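Local coordinates for nitrogenase molybdenum-iron protein beta chain (Clostridium pasteurianum, PDB 4WES) that forms, with the alpha chain, the molybdenum-iron component of nitrogenase, which reduces dinitrogen to ammonia, and shares an [8Fe-7S] cluster with that chain, at the interface of chains A and B and the interface of chains C and B. Numbering follows the deposited sequence. Chains: chain A/B, Nitrogenase molybdenum-iron protein beta chain; chain C, Nitrogenase molybdenum-iron protein alpha chain.

Contact 1: the interface of chains A and B. Residues chain A 446-449, 454; chain B 1, 396-397, 400.
B:Arg400 reaches the backbone of A:Glu446 and A:Cys449 because its CG stands anti to its own backbone N (chi1 172°) and the chain runs extended from there to NE. Its guanidinium then meets the end of helix 426-448 of the other beta chain. NH1 and NH2 converge end-on on the carbonyl O of A:Cys449, each 2.9 Å from that atom, which lies in the guanidinium plane; NH2 lies nearly along the C=O axis. NH1 also donates to A:Glu446 O at 2.9 Å, tilted from that carbonyl plane, so the acceptors at the close of the helix are tied to one cationic group.

A:Phe454 wedges its ring among side chains of chain B. The B:Phe397 ring meets it edge-to-face, planes 68° apart and centroids 5.0 Å apart, with the A:Phe454 CD2-CE2 edge pointing at the B:Phe397 face. The methyl CE of B:Met1 sits over a face of A:Phe454, 3.8 Å from the ring centroid, while B:Arg400 CD packs against CE1 on the rim. Both chains are beta subunits of the alpha2beta2 tetramer, and the two-fold symmetry of their interface gives this patch a twin.

B:Lys396 lays CG against CE2 and CZ of A:Phe454, then bends at chi3 (-70°) towards A:Glu446. Its ammonium NZ forms a salt bridge with the carboxylate OE1 of A:Glu446 at 2.7 Å, approaching on the syn side.

Contact 2: the interface of chains C and B. Residues chain C 88, 90, 223; chain B 452-453, 455.
The guanidinium of C:Arg88 presents its edge to the carboxylate of B:Glu455, whose CD lies in the guanidinium plane, in a side-on, two-nitrogen salt bridge between alpha and beta chains of the NifD/NifK family. NE donates to OE1 of B:Glu455 at 2.8 Å, and NH1 to OE2 of the same carboxylate at 2.8 Å, both nearly straight. Both oxygens stay in the guanidinium plane, but the nitrogens meet them from above the carboxylate plane: the two groups are turned 39° apart, giving straight bonds without a coplanar pair. A bend at chi3 (58°) of C:Arg88 brings NE round to face the carboxylate.

At the rim of the C:Trp223 indole, CH2 touches CB of B:Glu452 at 3.9 Å, with the carboxylate plane nearly perpendicular to the ring.

C:Lys90 extends beyond CG between these two contacts, its CD passing 3.5 Å from the backbone O of B:Glu452. Its NZ makes a salt bridge to OD1 of B:Asp453 at 2.8 Å, arriving well above that carboxylate plane. Water 1 lies 3.1 Å from C:Lys90 NZ and hydrogen-bonds to both B:Asp453 O and OE2 of B:Glu455, linking the lysine and arginine bridges; OE2 thus engages C:Arg88 NH1 and this water.

Contact 3: the interface of chains C and B. Residues chain C 514-519; chain B 274, 293, 296.
Hydrogen bonds across the contact centre on B:Arg296, which projects from helix 290-305 towards the C-terminal loop of the alpha chain. NH1 and NH2 close end-on upon one acceptor, the backbone O of C:Met514, at 2.9 and 3.0 Å respectively. NH1 points almost straight at the oxygen's outer end, whereas NH2 approaches in the carbonyl plane. A second polar link joins the indole NE1 of C:Trp519 to the carboxylate OE1 of B:Glu293 at 2.9 Å; it is straight (174° at H) and in the plane of the indole, but comes from above the carboxylate.

Ionic pairing within chain B fixes the rotation of the guanidinium. B:Asp274 on helix 270-284 takes the NE/NH2 edge of the guanidinium side-on, with OD1 receiving NE of B:Arg296 at 2.8 Å and OD2 receiving NH2 at 3.0 Å, both on the syn side. This carboxylate, which positions the arginine and also touches chain C, would partly balance its charge.

Apolar packing comes from the prolines and tryptophan. C:Pro517 lies between two flat groups: its CA sits centrally over a guanidinium face of B:Arg296 and its CB centrally over the C:Trp519 ring, 3.4 Å above the plane. C:Trp519 CH2 in turn meets B:Arg296 CD at 3.7 Å, and CD and CG of C:Pro518 rest on the B:Asp274 carboxylate.

Together these interactions anchor the tail of the alpha chain on two beta-chain helices, contributing to assembly of the tetramer.

Contact 1: the interface of chains A and B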
loop_
_atom_site.group_PDB
_atom_site.type_symbol
_atom_site.label_atom_id
_atom_site.label_comp_id
_atom_site.label_asym_id
_atom_site.label_seq_id
_atom_site.Cartn_x
_atom_site.Cartn_y
_atom_site.Cartn_z
ATOM N N GLU A 446 -1.868 7.744 10.748
ATOM C CA GLU A 446 -3.325 7.909 10.779
ATOM C C GLU A 446 -4.027 6.815 11.573
ATOM O O GLU A 446 -5.128 7.033 12.070
ATOM C CB GLU A 446 -3.870 8.023 9.352
ATOM C CG GLU A 446 -3.233 9.218 8.628
ATOM C CD GLU A 446 -4.033 9.697 7.452
ATOM O OE1 GLU A 446 -4.420 10.908 7.455
ATOM O OE2 GLU A 446 -4.354 8.902 6.568
ATOM N N ARG A 447 -3.392 5.651 11.708
ATOM C CA ARG A 447 -3.957 4.606 12.564
ATOM C C ARG A 447 -3.721 4.926 14.043
ATOM O O ARG A 447 -4.576 4.636 14.876
ATOM C CB ARG A 447 -3.353 3.237 12.250
ATOM C CG ARG A 447 -4.171 2.062 12.751
ATOM C CD ARG A 447 -3.512 0.728 12.438
ATOM N NE ARG A 447 -3.039 0.658 11.060
ATOM C CZ ARG A 447 -1.757 0.716 10.692
ATOM N NH1 ARG A 447 -0.815 0.856 11.613
ATOM N NH2 ARG A 447 -1.402 0.646 9.408
ATOM N N GLU A 448 -2.590 5.535 14.372
ATOM C CA GLU A 448 -2.181 5.680 15.764
ATOM C C GLU A 448 -2.463 7.023 16.364
ATOM O O GLU A 448 -2.416 7.170 17.596
ATOM C CB GLU A 448 -0.704 5.371 15.917
ATOM C CG GLU A 448 -0.446 3.958 15.520
ATOM C CD GLU A 448 0.872 3.435 15.913
ATOM O OE1 GLU A 448 1.030 2.189 15.830
ATOM O OE2 GLU A 448 1.723 4.276 16.252
ATOM N N CYS A 449 -2.761 8.052 15.570
ATOM C CA CYS A 449 -3.015 9.347 16.137
ATOM C C CYS A 449 -4.286 9.349 16.975
ATOM O O CYS A 449 -5.165 8.514 16.785
ATOM C CB CYS A 449 -3.083 10.431 15.067
ATOM S SG CYS A 449 -4.429 10.276 13.894
ATOM N N PHE A 454 -6.724 13.530 14.039
ATOM C CA PHE A 454 -6.963 12.909 12.741
ATOM C C PHE A 454 -7.250 14.051 11.757
ATOM O O PHE A 454 -7.855 15.089 12.105
ATOM C CB PHE A 454 -8.131 11.941 12.897
ATOM C CG PHE A 454 -8.304 10.950 11.787
ATOM C CD1 PHE A 454 -7.536 9.774 11.740
ATOM C CD2 PHE A 454 -9.268 11.138 10.818
ATOM C CE1 PHE A 454 -7.714 8.841 10.736
ATOM C CE2 PHE A 454 -9.476 10.199 9.836
ATOM C CZ PHE A 454 -8.718 9.046 9.799
ATOM N N MET B 1 -14.917 7.536 16.739
ATOM C CA MET B 1 -14.884 8.453 15.568
ATOM C C MET B 1 -16.269 8.376 14.932
ATOM O O MET B 1 -16.927 7.338 14.960
ATOM C CB MET B 1 -13.765 7.992 14.631
ATOM C CG MET B 1 -13.670 8.736 13.329
ATOM S SD MET B 1 -12.087 8.508 12.499
ATOM C CE MET B 1 -11.039 9.543 13.552
ATOM N N LYS B 396 -11.946 7.537 4.846
ATOM C CA LYS B 396 -10.920 7.158 5.834
ATOM C C LYS B 396 -11.519 7.197 7.247
ATOM O O LYS B 396 -11.073 6.452 8.137
ATOM C CB LYS B 396 -9.675 8.076 5.795
ATOM C CG LYS B 396 -9.896 9.522 6.232
ATOM C CD LYS B 396 -8.904 10.629 5.835
ATOM C CE LYS B 396 -7.619 10.530 6.504
ATOM N NZ LYS B 396 -6.607 11.403 5.921
ATOM N N PHE B 397 -12.503 8.062 7.479
ATOM C CA PHE B 397 -13.118 8.167 8.785
ATOM C C PHE B 397 -13.912 6.916 9.131
ATOM O O PHE B 397 -13.893 6.410 10.273
ATOM C CB PHE B 397 -14.016 9.399 8.883
ATOM C CG PHE B 397 -13.308 10.710 8.783
ATOM C CD1 PHE B 397 -12.932 11.405 9.947
ATOM C CD2 PHE B 397 -12.989 11.288 7.563
ATOM C CE1 PHE B 397 -12.308 12.631 9.882
ATOM C CE2 PHE B 397 -12.381 12.519 7.507
ATOM C CZ PHE B 397 -12.015 13.186 8.663
ATOM N N ARG B 400 -11.399 3.915 9.629
ATOM C CA ARG B 400 -10.832 3.876 10.979
ATOM C C ARG B 400 -11.866 3.489 12.016
ATOM O O ARG B 400 -11.594 2.608 12.859
ATOM C CB ARG B 400 -10.188 5.217 11.322
ATOM C CG ARG B 400 -9.777 5.269 12.795
ATOM C CD ARG B 400 -8.738 6.288 13.094
ATOM N NE ARG B 400 -8.628 6.473 14.539
ATOM C CZ ARG B 400 -7.624 7.035 15.167
ATOM N NH1 ARG B 400 -6.576 7.463 14.511
ATOM N NH2 ARG B 400 -7.702 7.206 16.480
#

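Contact 2: the interface of chains C and B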
loop_
_atom_site.group_PDB
_atom_site.type_symbol
_atom_site.label_atom_id
_atom_site.label_comp_id
_atom_site.label_asym_id
_atom_site.label_seq_id
_atom_site.Cartn_x
_atom_site.Cartn_y
_atom_site.Cartn_z
ATOM N N ARG C 88 4.304 -25.195 7.403
ATOM C CA ARG C 88 3.473 -24.424 8.294
ATOM C C ARG C 88 3.059 -25.145 9.581
ATOM O O ARG C 88 1.907 -25.035 10.010
ATOM C CB ARG C 88 2.257 -23.930 7.528
ATOM C CG ARG C 88 2.601 -22.999 6.367
ATOM C CD ARG C 88 1.388 -22.644 5.543
ATOM N NE ARG C 88 0.378 -22.004 6.374
ATOM C CZ ARG C 88 -0.793 -22.509 6.775
ATOM N NH1 ARG C 88 -1.517 -21.858 7.684
ATOM N NH2 ARG C 88 -1.253 -23.653 6.309
ATOM N N LYS C 90 2.421 -25.054 13.236
ATOM C CA LYS C 90 2.150 -23.935 14.137
ATOM C C LYS C 90 2.579 -24.276 15.564
ATOM O O LYS C 90 2.440 -25.414 16.014
ATOM C CB LYS C 90 0.685 -23.514 14.081
ATOM C CG LYS C 90 0.243 -22.886 12.757
ATOM C CD LYS C 90 -1.167 -22.298 12.877
ATOM C CE LYS C 90 -1.590 -21.575 11.610
ATOM N NZ LYS C 90 -2.932 -21.003 11.728
ATOM N N TRP C 223 -4.228 -28.719 16.940
ATOM C CA TRP C 223 -5.055 -28.052 17.929
ATOM C C TRP C 223 -6.530 -28.368 17.728
ATOM O O TRP C 223 -7.292 -28.482 18.699
ATOM C CB TRP C 223 -4.803 -26.550 17.924
ATOM C CG TRP C 223 -3.427 -26.182 18.361
ATOM C CD1 TRP C 223 -2.669 -26.815 19.328
ATOM C CD2 TRP C 223 -2.629 -25.097 17.888
ATOM N NE1 TRP C 223 -1.473 -26.167 19.496
ATOM C CE2 TRP C 223 -1.417 -25.114 18.628
ATOM C CE3 TRP C 223 -2.820 -24.085 16.935
ATOM C CZ2 TRP C 223 -0.412 -24.221 18.407
ATOM C CZ3 TRP C 223 -1.793 -23.182 16.711
ATOM C CH2 TRP C 223 -0.612 -23.251 17.467
ATOM N N GLU B 452 0.679 -17.076 16.860
ATOM C CA GLU B 452 0.813 -18.468 16.417
ATOM C C GLU B 452 0.214 -18.675 15.013
ATOM O O GLU B 452 0.566 -19.635 14.334
ATOM C CB GLU B 452 0.217 -19.461 17.413
ATOM C CG GLU B 452 -1.281 -19.328 17.608
ATOM C CD GLU B 452 -1.689 -18.408 18.743
ATOM O OE1 GLU B 452 -0.917 -17.490 19.152
ATOM O OE2 GLU B 452 -2.837 -18.590 19.234
ATOM N N ASP B 453 -0.645 -17.746 14.588
ATOM C CA ASP B 453 -1.248 -17.807 13.263
ATOM C C ASP B 453 -0.519 -16.956 12.241
ATOM O O ASP B 453 -0.936 -16.869 11.086
ATOM C CB ASP B 453 -2.700 -17.337 13.346
ATOM C CG ASP B 453 -3.620 -18.335 13.997
ATOM O OD1 ASP B 453 -3.235 -19.487 14.095
ATOM O OD2 ASP B 453 -4.754 -17.949 14.381
ATOM N N GLU B 455 2.177 -15.982 9.482
ATOM C CA GLU B 455 2.609 -16.770 8.326
ATOM C C GLU B 455 3.785 -16.115 7.639
ATOM O O GLU B 455 3.814 -14.896 7.516
ATOM C CB GLU B 455 1.467 -16.815 7.299
ATOM C CG GLU B 455 0.168 -17.410 7.767
ATOM C CD GLU B 455 0.172 -18.897 8.051
ATOM O OE1 GLU B 455 1.138 -19.590 7.658
ATOM O OE2 GLU B 455 -0.792 -19.370 8.672
HETATM O O HOH W 1 -3.040 -18.406 9.965
#

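Contact 3: the interface of chains C and B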
loop_
_atom_site.group_PDB
_atom_site.type_symbol
_atom_site.label_atom_id
_atom_site.label_comp_id
_atom_site.label_asym_id
_atom_site.label_seq_id
_atom_site.Cartn_x
_atom_site.Cartn_y
_atom_site.Cartn_z
ATOM N N MET C 514 -12.799 -16.334 -17.950
ATOM C CA MET C 514 -12.414 -15.101 -18.624
ATOM C C MET C 514 -11.075 -15.223 -19.334
ATOM O O MET C 514 -10.565 -14.233 -19.859
ATOM C CB MET C 514 -12.331 -13.959 -17.634
ATOM C CG MET C 514 -13.621 -13.654 -16.926
ATOM S SD MET C 514 -13.326 -12.470 -15.605
ATOM C CE MET C 514 -14.866 -12.609 -14.765
ATOM N N ILE C 515 -10.518 -16.428 -19.379
ATOM C CA ILE C 515 -9.161 -16.597 -19.874
ATOM C C ILE C 515 -9.033 -16.258 -21.367
ATOM O O ILE C 515 -8.046 -15.650 -21.768
ATOM C CB ILE C 515 -8.687 -18.014 -19.558
ATOM C CG1 ILE C 515 -8.483 -18.165 -18.047
ATOM C CG2 ILE C 515 -7.422 -18.369 -20.309
ATOM C CD1 ILE C 515 -8.182 -19.555 -17.554
ATOM N N THR C 516 -10.001 -16.630 -22.188
ATOM C CA THR C 516 -9.912 -16.345 -23.631
ATOM C C THR C 516 -10.345 -14.914 -23.881
ATOM O O THR C 516 -11.460 -14.547 -23.508
ATOM C CB THR C 516 -10.803 -17.294 -24.428
ATOM O OG1 THR C 516 -10.428 -18.636 -24.135
ATOM C CG2 THR C 516 -10.728 -17.048 -25.927
ATOM N N PRO C 517 -9.504 -14.120 -24.559
ATOM C CA PRO C 517 -9.877 -12.739 -24.854
ATOM C C PRO C 517 -10.929 -12.677 -25.955
ATOM O O PRO C 517 -11.041 -13.592 -26.773
ATOM C CB PRO C 517 -8.570 -12.117 -25.323
ATOM C CG PRO C 517 -7.807 -13.248 -25.903
ATOM C CD PRO C 517 -8.145 -14.427 -25.048
ATOM N N PRO C 518 -11.692 -11.569 -26.002
ATOM C CA PRO C 518 -12.823 -11.535 -26.928
ATOM C C PRO C 518 -12.420 -11.374 -28.389
ATOM O O PRO C 518 -13.264 -11.523 -29.264
ATOM C CB PRO C 518 -13.636 -10.333 -26.458
ATOM C CG PRO C 518 -12.639 -9.498 -25.722
ATOM C CD PRO C 518 -11.727 -10.461 -25.047
ATOM N N TRP C 519 -11.169 -11.078 -28.667
ATOM C CA TRP C 519 -10.703 -11.017 -30.052
ATOM C C TRP C 519 -10.232 -12.387 -30.560
ATOM O O TRP C 519 -9.760 -12.504 -31.710
ATOM C CB TRP C 519 -9.608 -9.980 -30.201
ATOM C CG TRP C 519 -8.455 -10.089 -29.244
ATOM C CD1 TRP C 519 -7.331 -10.824 -29.401
ATOM C CD2 TRP C 519 -8.329 -9.410 -27.960
ATOM N NE1 TRP C 519 -6.501 -10.642 -28.314
ATOM C CE2 TRP C 519 -7.090 -9.772 -27.428
ATOM C CE3 TRP C 519 -9.125 -8.503 -27.265
ATOM C CZ2 TRP C 519 -6.626 -9.265 -26.205
ATOM C CZ3 TRP C 519 -8.680 -8.015 -26.049
ATOM C CH2 TRP C 519 -7.436 -8.388 -25.548
ATOM N N ASP B 274 -11.889 -4.843 -22.054
ATOM C CA ASP B 274 -12.136 -5.637 -23.241
ATOM C C ASP B 274 -13.072 -4.915 -24.235
ATOM O O ASP B 274 -12.802 -4.914 -25.444
ATOM C CB ASP B 274 -12.790 -6.978 -22.882
ATOM C CG ASP B 274 -11.844 -8.020 -22.291
ATOM O OD1 ASP B 274 -10.619 -7.800 -22.205
ATOM O OD2 ASP B 274 -12.379 -9.082 -21.869
ATOM N N GLU B 293 -2.383 -8.071 -25.367
ATOM C CA GLU B 293 -2.827 -9.396 -24.947
ATOM C C GLU B 293 -2.054 -9.901 -23.758
ATOM O O GLU B 293 -2.633 -10.539 -22.877
ATOM C CB GLU B 293 -2.780 -10.369 -26.104
ATOM C CG GLU B 293 -3.386 -11.720 -25.755
ATOM C CD GLU B 293 -3.833 -12.590 -26.885
ATOM O OE1 GLU B 293 -3.976 -12.077 -28.029
ATOM O OE2 GLU B 293 -4.031 -13.802 -26.622
ATOM N N ARG B 296 -3.461 -8.228 -20.575
ATOM C CA ARG B 296 -4.708 -8.837 -20.164
ATOM C C ARG B 296 -4.452 -10.175 -19.485
ATOM O O ARG B 296 -5.069 -10.482 -18.458
ATOM C CB ARG B 296 -5.657 -9.009 -21.360
ATOM C CG ARG B 296 -6.987 -9.597 -20.954
ATOM C CD ARG B 296 -7.852 -9.837 -22.210
ATOM N NE ARG B 296 -9.231 -10.195 -21.863
ATOM C CZ ARG B 296 -9.639 -11.379 -21.442
ATOM N NH1 ARG B 296 -8.810 -12.407 -21.351
ATOM N NH2 ARG B 296 -10.906 -11.521 -21.082
#

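All three contacts involve the same beta chain, B, but with different surfaces of it. Contact 1 joins it to the other beta chain, while contacts 2 and 3 join it to alpha chain C. Between centres of their C-alpha atoms, contacts 1 and 2 are about 30 Å apart, 2 and 3 about 39 Å, and 1 and 3 about 41 Å. Contacts 1 and 2 share a sequence region: the beta C-terminal segment, from A:Glu446 to A:Phe454 in one copy and B:Glu452 to B:Glu455 in the other. This segment therefore serves both beta-beta and alpha-beta pairing, which may couple the two interface types in the tetramer.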